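Local coordinates for tRNA (uracil(54)-C(5))-methyltransferase (Pyrococcus abyssi, PDB 2JJQ), which methylates carbon 5 of uridine 54 in tRNA, using S-adenosyl-L-methionine as methyl donor, at residues Glu117-Asn129 and Glu405-His417. Numbering follows the deposited sequence.
Sequences EVVPSPKIFGHRN and EIVALDMFPHTPH
NE2 of His-414 lies 3.4 Å from Phe-125 CZ, over one face of the Phe-125 ring and offset toward its rim. The two rings are oblique, their planes 31° apart. They sit in loops that follow two paired strands: strand 117-119 adds in parallel to 403-409, at the edge of the central sheet of the class I-like methyltransferase fold. At its edge the His-414 ring meets the carbonyl of Ile-124: NE2 donates to Ile-124 O at 3.0 Å, nearly in the ring plane. CG of Pro-413 lies over one face of the His-127 ring, a CH-pi contact 4.1 Å from the centroid. At the edge of that ring a water joins His-127 NE2 to Pro-413 O.

In the strands, Ala-408 N donates to Glu-117 O, Val-119 N to Ala-408 O, and Asp-410 N to Val-119 O, each at 2.8 Å and nearly straight. On one face of the sheet Val-118 CG2 meets Ala-408 CB, and both side chains pack against helix 97-112. On the other, CG2 of Val-119 reaches Val-407 CG1 at 3.7 Å. Leu-409 also points there, near Glu-419, the predicted proton acceptor.

Asp-410 is the centre of an inverse gamma turn. Its carboxylate is held from helix 97-112 by Tyr-97 and a salt bridge to Lys-104. A type II turn, Phe-412 to Thr-415, then presents Pro-413 and His-414 to the loop 120-129. His-414 also lies close to Cys-90, a cluster ligand by similarity, so the contact links the catalytic sheet to the probable iron-sulfur region. Ser-121 fits beside the proline. With its OG anti to the backbone N (chi1 -178°), the hydroxyl donates to Lys-123 O, while Ser-121 CB rests 3.6 Å from Pro-413 CG.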
ATOM      1  N   GLU A 117      -5.778 -11.699  15.948  1.00 15.20           N
ATOM      2  CA  GLU A 117      -5.701 -10.352  16.489  1.00 15.72           C
ATOM      3  C   GLU A 117      -5.400  -9.381  15.339  1.00 15.17           C
ATOM      4  O   GLU A 117      -4.621  -9.704  14.400  1.00 15.88           O
ATOM      5  CB  GLU A 117      -4.606 -10.275  17.556  1.00 16.83           C
ATOM      6  CG  GLU A 117      -4.249  -8.841  17.973  1.00 21.22           C
ATOM      7  CD  GLU A 117      -3.010  -8.755  18.885  1.00 31.51           C
ATOM      8  OE1 GLU A 117      -2.367  -9.798  19.179  1.00 31.93           O
ATOM      9  OE2 GLU A 117      -2.683  -7.606  19.316  1.00 36.07           O
ATOM     10  N   VAL A 118      -6.009  -8.205  15.378  1.00 14.71           N
ATOM     11  CA  VAL A 118      -5.723  -7.133  14.417  1.00 14.41           C
ATOM     12  C   VAL A 118      -5.082  -5.934  15.150  1.00 15.72           C
ATOM     13  O   VAL A 118      -5.745  -5.271  15.991  1.00 15.94           O
ATOM     14  CB  VAL A 118      -6.975  -6.674  13.645  1.00 16.91           C
ATOM     15  CG1 VAL A 118      -6.581  -5.643  12.587  1.00 17.81           C
ATOM     16  CG2 VAL A 118      -7.663  -7.870  12.936  1.00 15.77           C
ATOM     17  N   VAL A 119      -3.835  -5.639  14.834  1.00 13.77           N
ATOM     18  CA  VAL A 119      -3.146  -4.514  15.498  1.00 14.83           C
ATOM     19  C   VAL A 119      -3.539  -3.200  14.840  1.00 14.00           C
ATOM     20  O   VAL A 119      -3.396  -3.079  13.609  1.00 13.76           O
ATOM     21  CB  VAL A 119      -1.613  -4.717  15.413  1.00 13.91           C
ATOM     22  CG1 VAL A 119      -0.811  -3.557  16.080  1.00 14.35           C
ATOM     23  CG2 VAL A 119      -1.232  -6.122  15.945  1.00 14.85           C
ATOM     24  N   PRO A 120      -4.058  -2.242  15.638  1.00 13.68           N
ATOM     25  CA  PRO A 120      -4.474  -0.932  15.113  1.00 13.96           C
ATOM     26  C   PRO A 120      -3.299  -0.198  14.547  1.00 12.82           C
ATOM     27  O   PRO A 120      -2.157  -0.362  15.020  1.00 12.64           O
ATOM     28  CB  PRO A 120      -5.016  -0.176  16.360  1.00 14.99           C
ATOM     29  CG  PRO A 120      -5.169  -1.202  17.439  1.00 16.71           C
ATOM     30  CD  PRO A 120      -4.205  -2.318  17.107  1.00 13.86           C
ATOM     31  N   SER A 121      -3.538   0.543  13.466  1.00 12.77           N
ATOM     32  CA  SER A 121      -2.537   1.500  12.994  1.00 13.25           C
ATOM     33  C   SER A 121      -2.305   2.574  14.093  1.00 13.30           C
ATOM     34  O   SER A 121      -3.296   3.031  14.724  1.00 14.31           O
ATOM     35  CB  SER A 121      -2.996   2.128  11.693  1.00 13.31           C
ATOM     36  OG  SER A 121      -1.999   3.024  11.221  1.00 13.86           O
ATOM     37  N   PRO A 122      -1.020   2.900  14.391  1.00 13.64           N
ATOM     38  CA  PRO A 122      -0.716   3.881  15.456  1.00 15.02           C
ATOM     39  C   PRO A 122      -1.364   5.212  15.165  1.00 15.82           C
ATOM     40  O   PRO A 122      -1.735   5.935  16.116  1.00 17.64           O
ATOM     41  CB  PRO A 122       0.813   3.958  15.409  1.00 15.88           C
ATOM     42  CG  PRO A 122       1.234   2.523  15.081  1.00 13.80           C
ATOM     43  CD  PRO A 122       0.156   2.065  14.073  1.00 14.09           C
ATOM     44  N   LYS A 123      -1.511   5.537  13.885  1.00 14.53           N
ATOM     45  CA  LYS A 123      -2.220   6.756  13.453  1.00 15.58           C
ATOM     46  C   LYS A 123      -3.158   6.415  12.348  1.00 16.57           C
ATOM     47  O   LYS A 123      -2.874   5.515  11.584  1.00 16.28           O
ATOM     48  CB  LYS A 123      -1.266   7.836  12.975  1.00 15.18           C
ATOM     49  CG  LYS A 123      -0.260   8.336  14.014  1.00 19.50           C
ATOM     50  CD  LYS A 123       0.431   9.564  13.408  1.00 21.54           C
ATOM     51  CE  LYS A 123       1.461  10.192  14.352  1.00 27.82           C
ATOM     52  NZ  LYS A 123       0.889  11.145  15.328  1.00 31.02           N
ATOM     53  N   ILE A 124      -4.293   7.114  12.238  1.00 16.21           N
ATOM     54  CA  ILE A 124      -5.198   6.780  11.137  1.00 17.98           C
ATOM     55  C   ILE A 124      -5.497   7.984  10.281  1.00 19.41           C
ATOM     56  O   ILE A 124      -6.285   7.901   9.322  1.00 21.29           O
ATOM     57  CB  ILE A 124      -6.532   6.230  11.637  1.00 17.73           C
ATOM     58  CG1 ILE A 124      -7.169   7.222  12.626  1.00 15.27           C
ATOM     59  CG2 ILE A 124      -6.349   4.852  12.300  1.00 15.39           C
ATOM     60  CD1 ILE A 124      -8.612   6.799  13.002  1.00 18.72           C
ATOM     61  N   PHE A 125      -4.895   9.104  10.647  1.00 21.38           N
ATOM     62  CA  PHE A 125      -4.714  10.185   9.675  1.00 23.33           C
ATOM     63  C   PHE A 125      -3.242  10.708   9.735  1.00 22.14           C
ATOM     64  O   PHE A 125      -2.591  10.732  10.805  1.00 22.79           O
ATOM     65  CB  PHE A 125      -5.805  11.267   9.795  1.00 24.78           C
ATOM     66  CG  PHE A 125      -7.219  10.791   9.405  1.00 26.81           C
ATOM     67  CD1 PHE A 125      -7.633  10.779   8.069  1.00 30.57           C
ATOM     68  CD2 PHE A 125      -8.129  10.353  10.380  1.00 32.48           C
ATOM     69  CE1 PHE A 125      -8.946  10.359   7.705  1.00 31.17           C
ATOM     70  CE2 PHE A 125      -9.456   9.905  10.025  1.00 29.79           C
ATOM     71  CZ  PHE A 125      -9.854   9.927   8.699  1.00 33.47           C
ATOM     72  N   GLY A 126      -2.697  11.075   8.580  1.00 20.97           N
ATOM     73  CA  GLY A 126      -1.274  11.412   8.531  1.00 19.18           C
ATOM     74  C   GLY A 126      -0.337  10.216   8.381  1.00 18.84           C
ATOM     75  O   GLY A 126       0.877  10.410   8.300  1.00 19.07           O
ATOM     76  N   HIS A 127      -0.886   9.000   8.335  1.00 17.54           N
ATOM     77  CA  HIS A 127      -0.044   7.761   8.304  1.00 17.20           C
ATOM     78  C   HIS A 127       0.478   7.411   6.919  1.00 17.22           C
ATOM     79  O   HIS A 127       1.466   6.655   6.775  1.00 16.37           O
ATOM     80  CB  HIS A 127      -0.829   6.553   8.822  1.00 16.24           C
ATOM     81  CG  HIS A 127      -2.071   6.292   8.036  1.00 18.00           C
ATOM     82  ND1 HIS A 127      -3.177   7.109   8.138  1.00 19.68           N
ATOM     83  CD2 HIS A 127      -2.373   5.358   7.108  1.00 19.94           C
ATOM     84  CE1 HIS A 127      -4.104   6.696   7.294  1.00 19.70           C
ATOM     85  NE2 HIS A 127      -3.641   5.642   6.648  1.00 16.98           N
ATOM     86  N   ARG A 128      -0.219   7.893   5.882  1.00 15.52           N
ATOM     87  CA  ARG A 128       0.086   7.464   4.547  1.00 14.78           C
ATOM     88  C   ARG A 128       1.249   8.309   3.991  1.00 14.13           C
ATOM     89  O   ARG A 128       1.209   9.543   4.068  1.00 15.25           O
ATOM     90  CB  ARG A 128      -1.163   7.633   3.667  1.00 16.30           C
ATOM     91  CG  ARG A 128      -1.030   6.865   2.383  1.00 20.26           C
ATOM     92  CD  ARG A 128      -2.304   6.794   1.581  1.00 24.60           C
ATOM     93  NE  ARG A 128      -1.843   6.422   0.259  1.00 31.07           N
ATOM     94  CZ  ARG A 128      -1.660   5.169  -0.154  1.00 33.72           C
ATOM     95  NH1 ARG A 128      -2.005   4.144   0.615  1.00 33.27           N
ATOM     96  NH2 ARG A 128      -1.179   4.945  -1.366  1.00 31.37           N
ATOM     97  N   ASN A 129       2.225   7.651   3.367  1.00 13.73           N
ATOM     98  CA  ASN A 129       3.449   8.306   2.987  1.00 13.30           C
ATOM     99  C   ASN A 129       3.616   8.479   1.471  1.00 13.50           C
ATOM    100  O   ASN A 129       4.692   8.915   1.026  1.00 14.46           O
ATOM    101  CB  ASN A 129       4.612   7.549   3.624  1.00 11.52           C
ATOM    102  CG  ASN A 129       4.770   6.133   3.035  1.00 10.95           C
ATOM    103  OD1 ASN A 129       4.390   5.911   1.880  1.00 11.93           O
ATOM    104  ND2 ASN A 129       5.239   5.170   3.848  1.00 12.93           N
ATOM    105  N   GLU A 405       2.088 -19.111  14.858  1.00 18.05           N
ATOM    106  CA  GLU A 405       1.623 -17.812  15.391  1.00 17.96           C
ATOM    107  C   GLU A 405       1.117 -17.019  14.203  1.00 16.71           C
ATOM    108  O   GLU A 405       1.587 -17.199  13.110  1.00 14.67           O
ATOM    109  CB  GLU A 405       2.754 -16.995  15.971  1.00 19.07           C
ATOM    110  CG  GLU A 405       3.038 -17.164  17.408  1.00 27.13           C
ATOM    111  CD  GLU A 405       4.176 -16.269  17.833  1.00 31.75           C
ATOM    112  OE1 GLU A 405       3.954 -15.055  18.069  1.00 35.03           O
ATOM    113  OE2 GLU A 405       5.305 -16.789  17.896  1.00 36.32           O
ATOM    114  N   ILE A 406       0.155 -16.140  14.437  1.00 15.39           N
ATOM    115  CA  ILE A 406      -0.349 -15.273  13.353  1.00 15.70           C
ATOM    116  C   ILE A 406      -0.984 -14.025  13.937  1.00 15.91           C
ATOM    117  O   ILE A 406      -1.691 -14.086  14.980  1.00 15.53           O
ATOM    118  CB  ILE A 406      -1.371 -16.031  12.448  1.00 15.29           C
ATOM    119  CG1 ILE A 406      -1.771 -15.203  11.231  1.00 17.97           C
ATOM    120  CG2 ILE A 406      -2.627 -16.389  13.225  1.00 18.81           C
ATOM    121  CD1 ILE A 406      -2.518 -16.086  10.184  1.00 19.21           C
ATOM    122  N   VAL A 407      -0.741 -12.885  13.288  1.00 16.55           N
ATOM    123  CA  VAL A 407      -1.363 -11.637  13.677  1.00 17.21           C
ATOM    124  C   VAL A 407      -1.618 -10.866  12.392  1.00 16.07           C
ATOM    125  O   VAL A 407      -0.942 -11.091  11.414  1.00 16.14           O
ATOM    126  CB  VAL A 407      -0.402 -10.836  14.572  1.00 17.77           C
ATOM    127  CG1 VAL A 407      -1.143  -9.775  15.300  1.00 22.69           C
ATOM    128  CG2 VAL A 407       0.189 -11.766  15.585  1.00 22.54           C
ATOM    129  N   ALA A 408      -2.630 -10.005  12.387  1.00 14.44           N
ATOM    130  CA  ALA A 408      -2.900  -9.094  11.281  1.00 14.38           C
ATOM    131  C   ALA A 408      -2.557  -7.702  11.753  1.00 14.48           C
ATOM    132  O   ALA A 408      -2.734  -7.376  12.929  1.00 16.32           O
ATOM    133  CB  ALA A 408      -4.384  -9.105  10.897  1.00 14.07           C
ATOM    134  N   LEU A 409      -2.015  -6.907  10.859  1.00 14.10           N
ATOM    135  CA  LEU A 409      -1.668  -5.497  11.197  1.00 13.49           C
ATOM    136  C   LEU A 409      -2.537  -4.663  10.280  1.00 13.99           C
ATOM    137  O   LEU A 409      -2.642  -4.955   9.074  1.00 15.93           O
ATOM    138  CB  LEU A 409      -0.200  -5.181  10.970  1.00 14.44           C
ATOM    139  CG  LEU A 409       0.714  -5.889  11.972  1.00 16.25           C
ATOM    140  CD1 LEU A 409       0.992  -7.219  11.333  1.00 21.38           C
ATOM    141  CD2 LEU A 409       2.020  -5.085  12.104  1.00 23.19           C
ATOM    142  N   ASP A 410      -3.227  -3.682  10.856  1.00 12.98           N
ATOM    143  CA  ASP A 410      -4.012  -2.792  10.018  1.00 14.23           C
ATOM    144  C   ASP A 410      -3.076  -1.819   9.269  1.00 13.84           C
ATOM    145  O   ASP A 410      -2.850  -0.669   9.684  1.00 14.43           O
ATOM    146  CB  ASP A 410      -5.096  -2.041  10.801  1.00 14.08           C
ATOM    147  CG  ASP A 410      -6.001  -1.267   9.867  1.00 15.99           C
ATOM    148  OD1 ASP A 410      -6.061  -1.670   8.688  1.00 16.85           O
ATOM    149  OD2 ASP A 410      -6.572  -0.217  10.233  1.00 17.76           O
ATOM    150  N   MET A 411      -2.543  -2.280   8.149  1.00 13.19           N
ATOM    151  CA  MET A 411      -1.657  -1.441   7.368  1.00 14.43           C
ATOM    152  C   MET A 411      -2.488  -0.432   6.586  1.00 14.27           C
ATOM    153  O   MET A 411      -1.956   0.609   6.098  1.00 14.08           O
ATOM    154  CB  MET A 411      -0.813  -2.328   6.402  1.00 13.87           C
ATOM    155  CG  MET A 411       0.328  -3.098   7.180  1.00 19.51           C
ATOM    156  SD  MET A 411       1.730  -2.006   7.612  1.00 27.20           S
ATOM    157  CE  MET A 411       1.750  -0.972   6.146  1.00 16.52           C
ATOM    158  N   PHE A 412      -3.791  -0.705   6.474  1.00 14.37           N
ATOM    159  CA  PHE A 412      -4.622   0.025   5.498  1.00 14.46           C
ATOM    160  C   PHE A 412      -5.932   0.548   6.128  1.00 14.71           C
ATOM    161  O   PHE A 412      -7.037   0.155   5.704  1.00 13.53           O
ATOM    162  CB  PHE A 412      -4.967  -0.884   4.327  1.00 13.96           C
ATOM    163  CG  PHE A 412      -3.778  -1.571   3.752  1.00 14.14           C
ATOM    164  CD1 PHE A 412      -2.905  -0.898   2.943  1.00 19.73           C
ATOM    165  CD2 PHE A 412      -3.545  -2.887   4.053  1.00 14.85           C
ATOM    166  CE1 PHE A 412      -1.761  -1.545   2.390  1.00 22.62           C
ATOM    167  CE2 PHE A 412      -2.416  -3.545   3.523  1.00 19.69           C
ATOM    168  CZ  PHE A 412      -1.537  -2.871   2.693  1.00 20.65           C
ATOM    169  N   PRO A 413      -5.806   1.455   7.077  1.00 14.03           N
ATOM    170  CA  PRO A 413      -7.014   2.046   7.681  1.00 15.29           C
ATOM    171  C   PRO A 413      -7.994   2.596   6.622  1.00 14.88           C
ATOM    172  O   PRO A 413      -7.570   3.129   5.579  1.00 13.12           O
ATOM    173  CB  PRO A 413      -6.457   3.221   8.485  1.00 16.25           C
ATOM    174  CG  PRO A 413      -4.995   2.845   8.787  1.00 17.42           C
ATOM    175  CD  PRO A 413      -4.541   2.020   7.619  1.00 15.41           C
ATOM    176  N   HIS A 414      -9.309   2.513   6.915  1.00 14.60           N
ATOM    177  CA  HIS A 414     -10.353   3.059   6.048  1.00 14.13           C
ATOM    178  C   HIS A 414     -10.566   2.274   4.761  1.00 15.14           C
ATOM    179  O   HIS A 414     -11.308   2.728   3.889  1.00 16.84           O
ATOM    180  CB  HIS A 414     -10.169   4.552   5.718  1.00 15.04           C
ATOM    181  CG  HIS A 414      -9.800   5.377   6.905  1.00 16.10           C
ATOM    182  ND1 HIS A 414     -10.585   5.435   8.037  1.00 15.60           N
ATOM    183  CD2 HIS A 414      -8.720   6.167   7.154  1.00 20.89           C
ATOM    184  CE1 HIS A 414     -10.030   6.241   8.930  1.00 17.12           C
ATOM    185  NE2 HIS A 414      -8.884   6.694   8.425  1.00 20.05           N
ATOM    186  N   THR A 415      -9.911   1.125   4.639  1.00 14.86           N
ATOM    187  CA  THR A 415     -10.141   0.200   3.535  1.00 14.31           C
ATOM    188  C   THR A 415     -10.447  -1.160   4.163  1.00 15.12           C
ATOM    189  O   THR A 415     -10.134  -1.395   5.350  1.00 13.61           O
ATOM    190  CB  THR A 415      -8.884   0.045   2.649  1.00 14.50           C
ATOM    191  OG1 THR A 415      -7.983  -0.861   3.303  1.00 14.33           O
ATOM    192  CG2 THR A 415      -8.173   1.394   2.441  1.00 14.24           C
ATOM    193  N   PRO A 416     -11.013  -2.101   3.367  1.00 15.91           N
ATOM    194  CA  PRO A 416     -11.238  -3.443   3.905  1.00 17.00           C
ATOM    195  C   PRO A 416      -9.989  -4.323   4.038  1.00 17.64           C
ATOM    196  O   PRO A 416     -10.090  -5.463   4.480  1.00 18.38           O
ATOM    197  CB  PRO A 416     -12.206  -4.088   2.890  1.00 15.69           C
ATOM    198  CG  PRO A 416     -12.453  -3.101   1.844  1.00 18.49           C
ATOM    199  CD  PRO A 416     -11.505  -1.947   1.986  1.00 16.19           C
ATOM    200  N   HIS A 417      -8.821  -3.799   3.660  1.00 17.82           N
ATOM    201  CA  HIS A 417      -7.630  -4.623   3.538  1.00 19.56           C
ATOM    202  C   HIS A 417      -6.846  -4.724   4.817  1.00 20.08           C
ATOM    203  O   HIS A 417      -6.818  -3.800   5.640  1.00 19.85           O
ATOM    204  CB  HIS A 417      -6.714  -4.064   2.449  1.00 18.68           C
ATOM    205  CG  HIS A 417      -7.417  -3.823   1.159  1.00 22.35           C
ATOM    206  ND1 HIS A 417      -8.117  -4.810   0.504  1.00 24.59           N
ATOM    207  CD2 HIS A 417      -7.583  -2.696   0.430  1.00 22.29           C
ATOM    208  CE1 HIS A 417      -8.649  -4.311  -0.595  1.00 25.93           C
ATOM    209  NE2 HIS A 417      -8.326  -3.035  -0.672  1.00 28.54           N
TER
HETATM  210  O   HOH W   1      -3.638 -13.458  16.546  1.00 16.91           O
HETATM  211  O   HOH W   2      -5.224   4.360   4.707  1.00 35.91           O